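Local coordinates for protein pectate lyase (Bacillus subtilis, PDB 5AMV) that cleaves polygalacturonate by calcium-dependent elimination, giving oligosaccharides with unsaturated non-reducing ends in bacterial pectin degradation, at residues A[15-20]-A[232-237]; A[29-34]-A[50-55]; A[123-128]-A[143-148]. All blocks are in the same frame, centred on the assembly; numbering follows the deposited sequence.

Interaction 1. Residues A[15-20]-A[232-237]; sequences GAYSTG and ANYITM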
# COMPACT_ATOMS: atom_id res chain seq x y z
N GLY A 15 0.18 -7.62 14.14
CA GLY A 15 1.22 -6.71 14.65
C GLY A 15 1.49 -6.87 16.15
O GLY A 15 2.57 -6.49 16.62
N ALA A 16 0.51 -7.40 16.89
CA ALA A 16 0.68 -7.57 18.35
C ALA A 16 1.40 -8.88 18.74
O ALA A 16 1.64 -9.11 19.93
CB ALA A 16 -0.68 -7.50 19.03
N TYR A 17 1.76 -9.70 17.75
CA TYR A 17 2.46 -10.96 18.03
C TYR A 17 3.82 -10.74 18.70
O TYR A 17 4.49 -9.73 18.46
CB TYR A 17 2.63 -11.79 16.74
CG TYR A 17 3.11 -13.20 17.04
CD1 TYR A 17 2.21 -14.18 17.46
CD2 TYR A 17 4.46 -13.53 16.90
CE1 TYR A 17 2.66 -15.48 17.75
CE2 TYR A 17 4.92 -14.82 17.16
CZ TYR A 17 4.02 -15.78 17.60
OH TYR A 17 4.50 -17.05 17.85
N SER A 18 4.22 -11.69 19.55
CA SER A 18 5.52 -11.65 20.27
C SER A 18 5.80 -10.31 20.96
O SER A 18 5.07 -9.95 21.88
CB SER A 18 6.70 -12.14 19.41
OG SER A 18 6.96 -11.33 18.26
N THR A 19 6.85 -9.60 20.54
CA THR A 19 7.27 -8.35 21.19
C THR A 19 6.31 -7.21 20.87
O THR A 19 6.43 -6.12 21.44
CB THR A 19 8.71 -7.96 20.78
OG1 THR A 19 8.85 -8.01 19.36
CG2 THR A 19 9.72 -8.94 21.37
N GLY A 20 5.38 -7.46 19.94
CA GLY A 20 4.32 -6.50 19.59
C GLY A 20 4.82 -5.20 18.97
O GLY A 20 5.99 -5.10 18.55
N ALA A 232 8.20 -9.68 5.01
CA ALA A 232 7.48 -8.79 5.90
C ALA A 232 6.55 -9.63 6.80
O ALA A 232 5.98 -10.61 6.33
CB ALA A 232 6.66 -7.77 5.08
N ASN A 233 6.38 -9.26 8.06
CA ASN A 233 5.61 -10.14 8.97
C ASN A 233 5.16 -9.42 10.23
O ASN A 233 5.88 -8.56 10.74
CB ASN A 233 6.52 -11.34 9.39
CG ASN A 233 5.78 -12.64 9.59
OD1 ASN A 233 4.63 -12.82 9.21
ND2 ASN A 233 6.47 -13.59 10.25
N TYR A 234 3.98 -9.79 10.73
CA TYR A 234 3.45 -9.26 12.00
C TYR A 234 3.09 -7.81 11.86
O TYR A 234 3.78 -6.90 12.38
CB TYR A 234 4.36 -9.49 13.21
CG TYR A 234 4.81 -10.93 13.37
CD1 TYR A 234 3.86 -11.97 13.41
CD2 TYR A 234 6.17 -11.25 13.51
CE1 TYR A 234 4.26 -13.29 13.60
CE2 TYR A 234 6.58 -12.60 13.67
CZ TYR A 234 5.60 -13.58 13.71
OH TYR A 234 5.98 -14.91 13.90
N ILE A 235 1.97 -7.60 11.15
CA ILE A 235 1.57 -6.26 10.74
C ILE A 235 0.08 -6.10 10.92
O ILE A 235 -0.69 -7.00 10.57
CB ILE A 235 1.88 -6.09 9.23
CG1 ILE A 235 3.41 -6.16 9.00
CG2 ILE A 235 1.31 -4.75 8.66
CD1 ILE A 235 3.78 -6.59 7.56
N THR A 236 -0.34 -4.96 11.45
CA THR A 236 -1.76 -4.66 11.53
C THR A 236 -2.00 -3.37 10.76
O THR A 236 -1.29 -2.40 11.01
CB THR A 236 -2.20 -4.48 12.99
OG1 THR A 236 -2.07 -5.75 13.66
CG2 THR A 236 -3.68 -4.02 13.09
N MET A 237 -2.99 -3.35 9.85
CA MET A 237 -3.38 -2.09 9.20
C MET A 237 -4.87 -1.90 9.50
O MET A 237 -5.70 -2.73 9.08
CB MET A 237 -3.16 -2.15 7.69
CG MET A 237 -1.76 -2.61 7.27
SD MET A 237 -1.58 -2.33 5.50
CE MET A 237 -0.02 -3.21 5.28
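Thr236 OG1 is held by two backbone groups from the N-terminal part of the chain. It accepts the N-H of Gly15, with N and OG1 3.0 Å apart and a somewhat bent N-H...O angle of 147°. The same hydroxyl bonds the carbonyl O of Asp12, so this buried polar group has both a donor and an acceptor as partners. With OG1 anti to the carbonyl carbon of Thr236 (chi1 -66°), the hydroxyl is turned to the Gly15 N-H. Glycine suits position 15, because a beta carbon would come tightly against OG1. Gly15 CA also points a hydrogen at Tyr234 O, with CA and O 3.4 Å apart.

Further along, Tyr17 lies against Tyr234. The ring planes are nearly parallel, 16° apart, but slid so far that they barely overlap; the centroids are 4.7 Å apart. Tyr17 CD2 sits over one face of the Tyr234 ring, near the rim, 3.3 Å from Tyr234 CE1. Tyr17 CB lies 3.6 Å from Tyr234 CD1, and Tyr17 CE2 is 3.4 Å from Tyr234 OH. The opposite face of Tyr234 carries the amide of its neighbour Asn233, with ND2 offset toward the rim.

Beyond Tyr17 the chain reverses in a type II' turn, closed by Gly20 N to Tyr17 O at 2.9 Å. That carbonyl is also bonded by His193 NE2, and the His193 ring meets Tyr234.

Ile235 turns the other way and packs among Ile188, Ile194 and Ile266 in the interior. The chain corners at Tyr234, between one face of the coil and the next. This is a turn of the right-handed parallel beta-helix of the polysaccharide lyase 1 family, covered on its outside by the N-terminal segment.

Interaction 2. Residues A[29-34]-A[50-55]; sequences SSNVYT and NTTPKI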
# COMPACT_ATOMS: atom_id res chain seq x y z
N SER A 29 12.70 12.76 25.73
CA SER A 29 12.30 14.08 25.28
C SER A 29 13.16 14.60 24.12
O SER A 29 12.65 15.28 23.22
CB SER A 29 12.30 15.07 26.45
OG SER A 29 13.62 15.22 26.95
N SER A 30 14.47 14.26 24.13
CA SER A 30 15.39 14.68 23.07
C SER A 30 15.09 13.99 21.74
O SER A 30 15.59 14.40 20.69
CB SER A 30 16.85 14.39 23.47
OG SER A 30 17.05 13.00 23.75
N ASN A 31 14.27 12.93 21.79
CA ASN A 31 13.96 12.18 20.57
C ASN A 31 12.50 12.29 20.14
O ASN A 31 11.98 11.38 19.45
CB ASN A 31 14.41 10.72 20.70
CG ASN A 31 15.90 10.59 20.56
OD1 ASN A 31 16.45 10.94 19.52
ND2 ASN A 31 16.57 10.12 21.62
N VAL A 32 11.85 13.37 20.59
CA VAL A 32 10.53 13.75 20.10
C VAL A 32 10.72 14.92 19.13
O VAL A 32 11.25 15.97 19.52
CB VAL A 32 9.53 14.15 21.21
CG1 VAL A 32 8.20 14.58 20.59
CG2 VAL A 32 9.37 12.99 22.25
N TYR A 33 10.32 14.72 17.87
CA TYR A 33 10.58 15.69 16.81
C TYR A 33 9.29 16.17 16.17
O TYR A 33 8.34 15.39 16.03
CB TYR A 33 11.46 15.10 15.71
CG TYR A 33 12.76 14.52 16.18
CD1 TYR A 33 12.85 13.19 16.59
CD2 TYR A 33 13.92 15.30 16.21
CE1 TYR A 33 14.08 12.64 17.02
CE2 TYR A 33 15.14 14.77 16.65
CZ TYR A 33 15.22 13.45 17.06
OH TYR A 33 16.43 12.94 17.51
N THR A 34 9.27 17.43 15.76
CA THR A 34 8.18 17.97 14.95
C THR A 34 8.79 18.41 13.63
O THR A 34 9.78 19.17 13.59
CB THR A 34 7.45 19.12 15.64
OG1 THR A 34 6.85 18.59 16.82
CG2 THR A 34 6.28 19.69 14.76
N ASN A 50 19.30 3.65 12.69
CA ASN A 50 19.03 4.45 13.90
C ASN A 50 17.87 3.87 14.74
O ASN A 50 16.69 4.28 14.60
CB ASN A 50 18.73 5.91 13.48
CG ASN A 50 18.37 6.80 14.65
OD1 ASN A 50 18.64 6.48 15.82
ND2 ASN A 50 17.75 7.93 14.34
N THR A 51 18.22 2.92 15.62
CA THR A 51 17.22 2.20 16.44
C THR A 51 16.80 2.93 17.74
O THR A 51 15.97 2.43 18.51
CB THR A 51 17.76 0.83 16.81
OG1 THR A 51 18.94 1.03 17.60
CG2 THR A 51 18.12 0.03 15.59
N THR A 52 17.37 4.10 18.00
CA THR A 52 16.94 4.92 19.13
C THR A 52 15.41 5.14 19.11
O THR A 52 14.91 5.65 18.11
CB THR A 52 17.63 6.30 19.05
OG1 THR A 52 19.05 6.10 18.96
CG2 THR A 52 17.32 7.16 20.24
N PRO A 53 14.68 4.79 20.20
CA PRO A 53 13.24 5.10 20.14
C PRO A 53 12.99 6.58 19.86
O PRO A 53 13.62 7.47 20.47
CB PRO A 53 12.72 4.73 21.52
CG PRO A 53 13.68 3.65 21.98
CD PRO A 53 15.02 3.99 21.40
N LYS A 54 12.09 6.84 18.89
CA LYS A 54 11.80 8.21 18.47
C LYS A 54 10.33 8.45 18.08
O LYS A 54 9.68 7.55 17.55
CB LYS A 54 12.71 8.58 17.29
CG LYS A 54 12.36 7.82 16.00
CD LYS A 54 13.44 7.79 14.95
CE LYS A 54 14.57 6.85 15.31
NZ LYS A 54 14.11 5.40 15.57
N ILE A 55 9.83 9.65 18.33
CA ILE A 55 8.50 10.03 17.93
C ILE A 55 8.67 11.21 16.99
O ILE A 55 9.42 12.15 17.28
CB ILE A 55 7.63 10.42 19.14
CG1 ILE A 55 7.44 9.20 20.03
CG2 ILE A 55 6.24 10.97 18.71
CD1 ILE A 55 6.96 9.49 21.42
O HOH W 1 14.89 7.84 22.80
O HOH W 2 16.96 9.70 17.13
O HOH W 3 17.34 11.18 14.78
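Ile55 is bonded through both its N-H and its carbonyl to the 29-34 segment. Its N donates to Asn31 O at 3.0 Å. Its O accepts from Tyr33 N at 2.8 Å. Val32, set between these two bonds, pairs with Ile55 in a parallel bridge. Two CA-H groups add to it: Lys54 CA faces Asn31 O, and Val32 CA faces Ile55 O.

The bridge joins strand 32-35 to strand 54-58, with helix 38-45 in the connection. The strands run parallel at the N-terminal end of the beta-helix, and 54-58 pairs in turn with 129-133.

Among the side chains, both ends of the Asn31 amide have partners. Its OD1 accepts from Tyr33 OH at 2.8 Å, the donor tilted 23° from the carbonyl plane, and from water 2 at 2.7 Å. Its ND2 bonds Ser28 OG, and weakly water 1, which donates to Pro53 O. These partners fix the rotation of the amide. Lys54 folds back on its own segment, bent at chi3 (74°) and chi4 (57°). Its NZ donates to Thr52 O at 2.7 Å and Asn50 O at 3.0 Å, and also bonds Thr129 OG1.

The remaining contacts are van der Waals packing. Asn31 and Thr52 cross at about a right angle, with Thr52 CG2 3.4 Å from Asn31 ND2. Lys54 CB lies at the edge of the Tyr33 ring, as does Ile55 O. The apolar pair is Val32 and Ile55, whose CG2 and CD1 meet loosely at 4.3 Å.

Interaction 3. Residues A[123-128]-A[143-148]; sequences VDIPAN and GNFQIK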
# COMPACT_ATOMS: atom_id res chain seq x y z
N VAL A 123 12.26 7.31 1.60
CA VAL A 123 13.04 7.35 2.86
C VAL A 123 12.79 6.08 3.65
O VAL A 123 11.63 5.58 3.67
CB VAL A 123 12.73 8.60 3.74
CG1 VAL A 123 13.31 9.84 3.07
CG2 VAL A 123 11.17 8.72 4.02
N ASP A 124 13.83 5.59 4.32
CA ASP A 124 13.71 4.41 5.18
C ASP A 124 13.34 4.81 6.58
O ASP A 124 13.91 5.76 7.17
CB ASP A 124 14.99 3.58 5.21
CG ASP A 124 15.34 2.95 3.84
OD1 ASP A 124 14.48 2.81 2.92
OD2 ASP A 124 16.51 2.60 3.66
N ILE A 125 12.38 4.07 7.13
CA ILE A 125 11.95 4.30 8.51
C ILE A 125 12.70 3.31 9.42
O ILE A 125 12.52 2.08 9.29
CB ILE A 125 10.42 4.11 8.68
CG1 ILE A 125 9.64 4.79 7.51
CG2 ILE A 125 10.00 4.59 10.09
CD1 ILE A 125 9.91 6.34 7.29
N PRO A 126 13.56 3.83 10.30
CA PRO A 126 14.34 2.91 11.14
C PRO A 126 13.51 2.34 12.27
O PRO A 126 12.35 2.74 12.50
CB PRO A 126 15.44 3.82 11.71
CG PRO A 126 14.77 5.17 11.86
CD PRO A 126 13.77 5.25 10.69
N ALA A 127 14.09 1.36 12.96
CA ALA A 127 13.39 0.65 14.02
C ALA A 127 12.97 1.55 15.18
O ALA A 127 13.64 2.56 15.49
CB ALA A 127 14.31 -0.46 14.57
N ASN A 128 11.90 1.13 15.88
CA ASN A 128 11.42 1.80 17.10
C ASN A 128 11.05 3.25 16.83
O ASN A 128 11.55 4.18 17.48
CB ASN A 128 12.46 1.72 18.24
CG ASN A 128 12.99 0.30 18.45
OD1 ASN A 128 12.22 -0.66 18.52
ND2 ASN A 128 14.31 0.16 18.52
N GLY A 143 5.89 11.16 -1.50
CA GLY A 143 6.84 10.34 -0.77
C GLY A 143 6.50 8.85 -0.74
O GLY A 143 5.34 8.45 -0.89
N ASN A 144 7.54 8.06 -0.53
CA ASN A 144 7.39 6.60 -0.36
C ASN A 144 8.16 6.27 0.89
O ASN A 144 9.40 6.36 0.90
CB ASN A 144 7.97 5.91 -1.60
CG ASN A 144 7.87 4.36 -1.56
OD1 ASN A 144 7.55 3.70 -0.53
ND2 ASN A 144 8.12 3.80 -2.68
N PHE A 145 7.45 5.93 1.97
CA PHE A 145 8.12 5.47 3.20
C PHE A 145 8.45 3.98 3.01
O PHE A 145 7.56 3.22 2.67
CB PHE A 145 7.22 5.60 4.44
CG PHE A 145 7.06 7.01 4.98
CD1 PHE A 145 7.58 8.13 4.31
CD2 PHE A 145 6.29 7.21 6.14
CE1 PHE A 145 7.39 9.44 4.82
CE2 PHE A 145 6.10 8.50 6.66
CZ PHE A 145 6.63 9.61 6.00
N GLN A 146 9.71 3.59 3.23
CA GLN A 146 10.06 2.15 3.16
C GLN A 146 10.37 1.66 4.57
O GLN A 146 11.09 2.34 5.31
CB GLN A 146 11.27 1.92 2.23
CG GLN A 146 11.61 0.44 2.21
CD GLN A 146 12.62 0.01 1.16
OE1 GLN A 146 12.33 -0.91 0.36
NE2 GLN A 146 13.82 0.61 1.17
N ILE A 147 9.79 0.53 4.96
CA ILE A 147 10.05 -0.02 6.28
C ILE A 147 10.70 -1.38 6.13
O ILE A 147 10.03 -2.34 5.71
CB ILE A 147 8.76 -0.08 7.20
CG1 ILE A 147 8.03 1.26 7.22
CG2 ILE A 147 9.17 -0.55 8.60
CD1 ILE A 147 6.52 1.15 7.70
N LYS A 148 12.00 -1.47 6.43
CA LYS A 148 12.72 -2.75 6.42
C LYS A 148 13.01 -3.21 7.84
O LYS A 148 13.49 -4.32 8.05
CB LYS A 148 14.09 -2.60 5.69
CG LYS A 148 13.96 -1.96 4.32
CD LYS A 148 15.29 -1.96 3.51
CE LYS A 148 16.34 -1.04 4.13
NZ LYS A 148 17.67 -1.14 3.42
O HOH W 4 13.64 0.74 7.12
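Val123 starts the contact with both backbone groups bonded to the 143-148 segment. Its N donates to Asn144 O at 3.1 Å. Its O accepts from Gln146 N at 2.8 Å. The Val123 and Phe145 side chains lie side by side, pointing the same way, with Val123 CG2 3.6 Å from Phe145 CD1.

Asp124 points to the other face of the sheet, beside Gln146. Its OD1 accepts Gln146 NE2 at 2.9 Å with an N-H...O angle of 173°. The donor comes from the syn side of the carboxylate, 32° out of its plane, while OD1 lies in the amide plane of Gln146. Gln146 OE1 bonds Asn189 ND2 on the next strand, so both ends of the amide are engaged. Asp124 OD2 makes a long salt bridge to Lys148 NZ at 3.9 Å; the stronger partner of this lysine is Glu48. An alanine at Asp124 would take away the carboxylate acceptor of Gln146 NE2 and would probably leave the amide freer to turn.

Ile125 N donates to Gln146 O at 2.8 Å. Its side chain returns to the Phe145 side, and chi2 of -57° sets CD1 over one face of that ring. CD1 is 4.1 Å from the ring centroid, a CH-pi contact. Ile125 CG1 also touches Ile147 CG1. Water 4 links Ile125 O to Lys148 N.

Ile125 and Phe145 both pack inward on Ile131. On helix 38-45, Ile125 touches Leu45 and Phe145 touches Leu41. The pairing is that of neighbouring coils in a parallel beta-helix. It forms the first step of the sheet that continues through strands 186-189 and 226-229, the latter carrying the calcium ligand Asp227.

In the fold
Interactions 2 and 3 are in direct contact, their centres 14 Å apart. Asn128 reaches the 50-55 segment twice: its ND2 lies 2.8 Å from Thr51 O, and its O lies 3.1 Å from Lys54 N, both probable hydrogen bonds. Interaction 1 touches neither. Its nearest atoms are about 6 Å from interaction 3 and about 12 Å from interaction 2. Interaction 3 comes closest to the metal site, with the Asn144 side chain about 7 Å from the calcium ion and about 4 Å from the side chain of its ligand Asp184. In interaction 1 the Ile235 side chain is about 13 Å from the ion. Interaction 2 lies away from the calcium and sugar-binding sites.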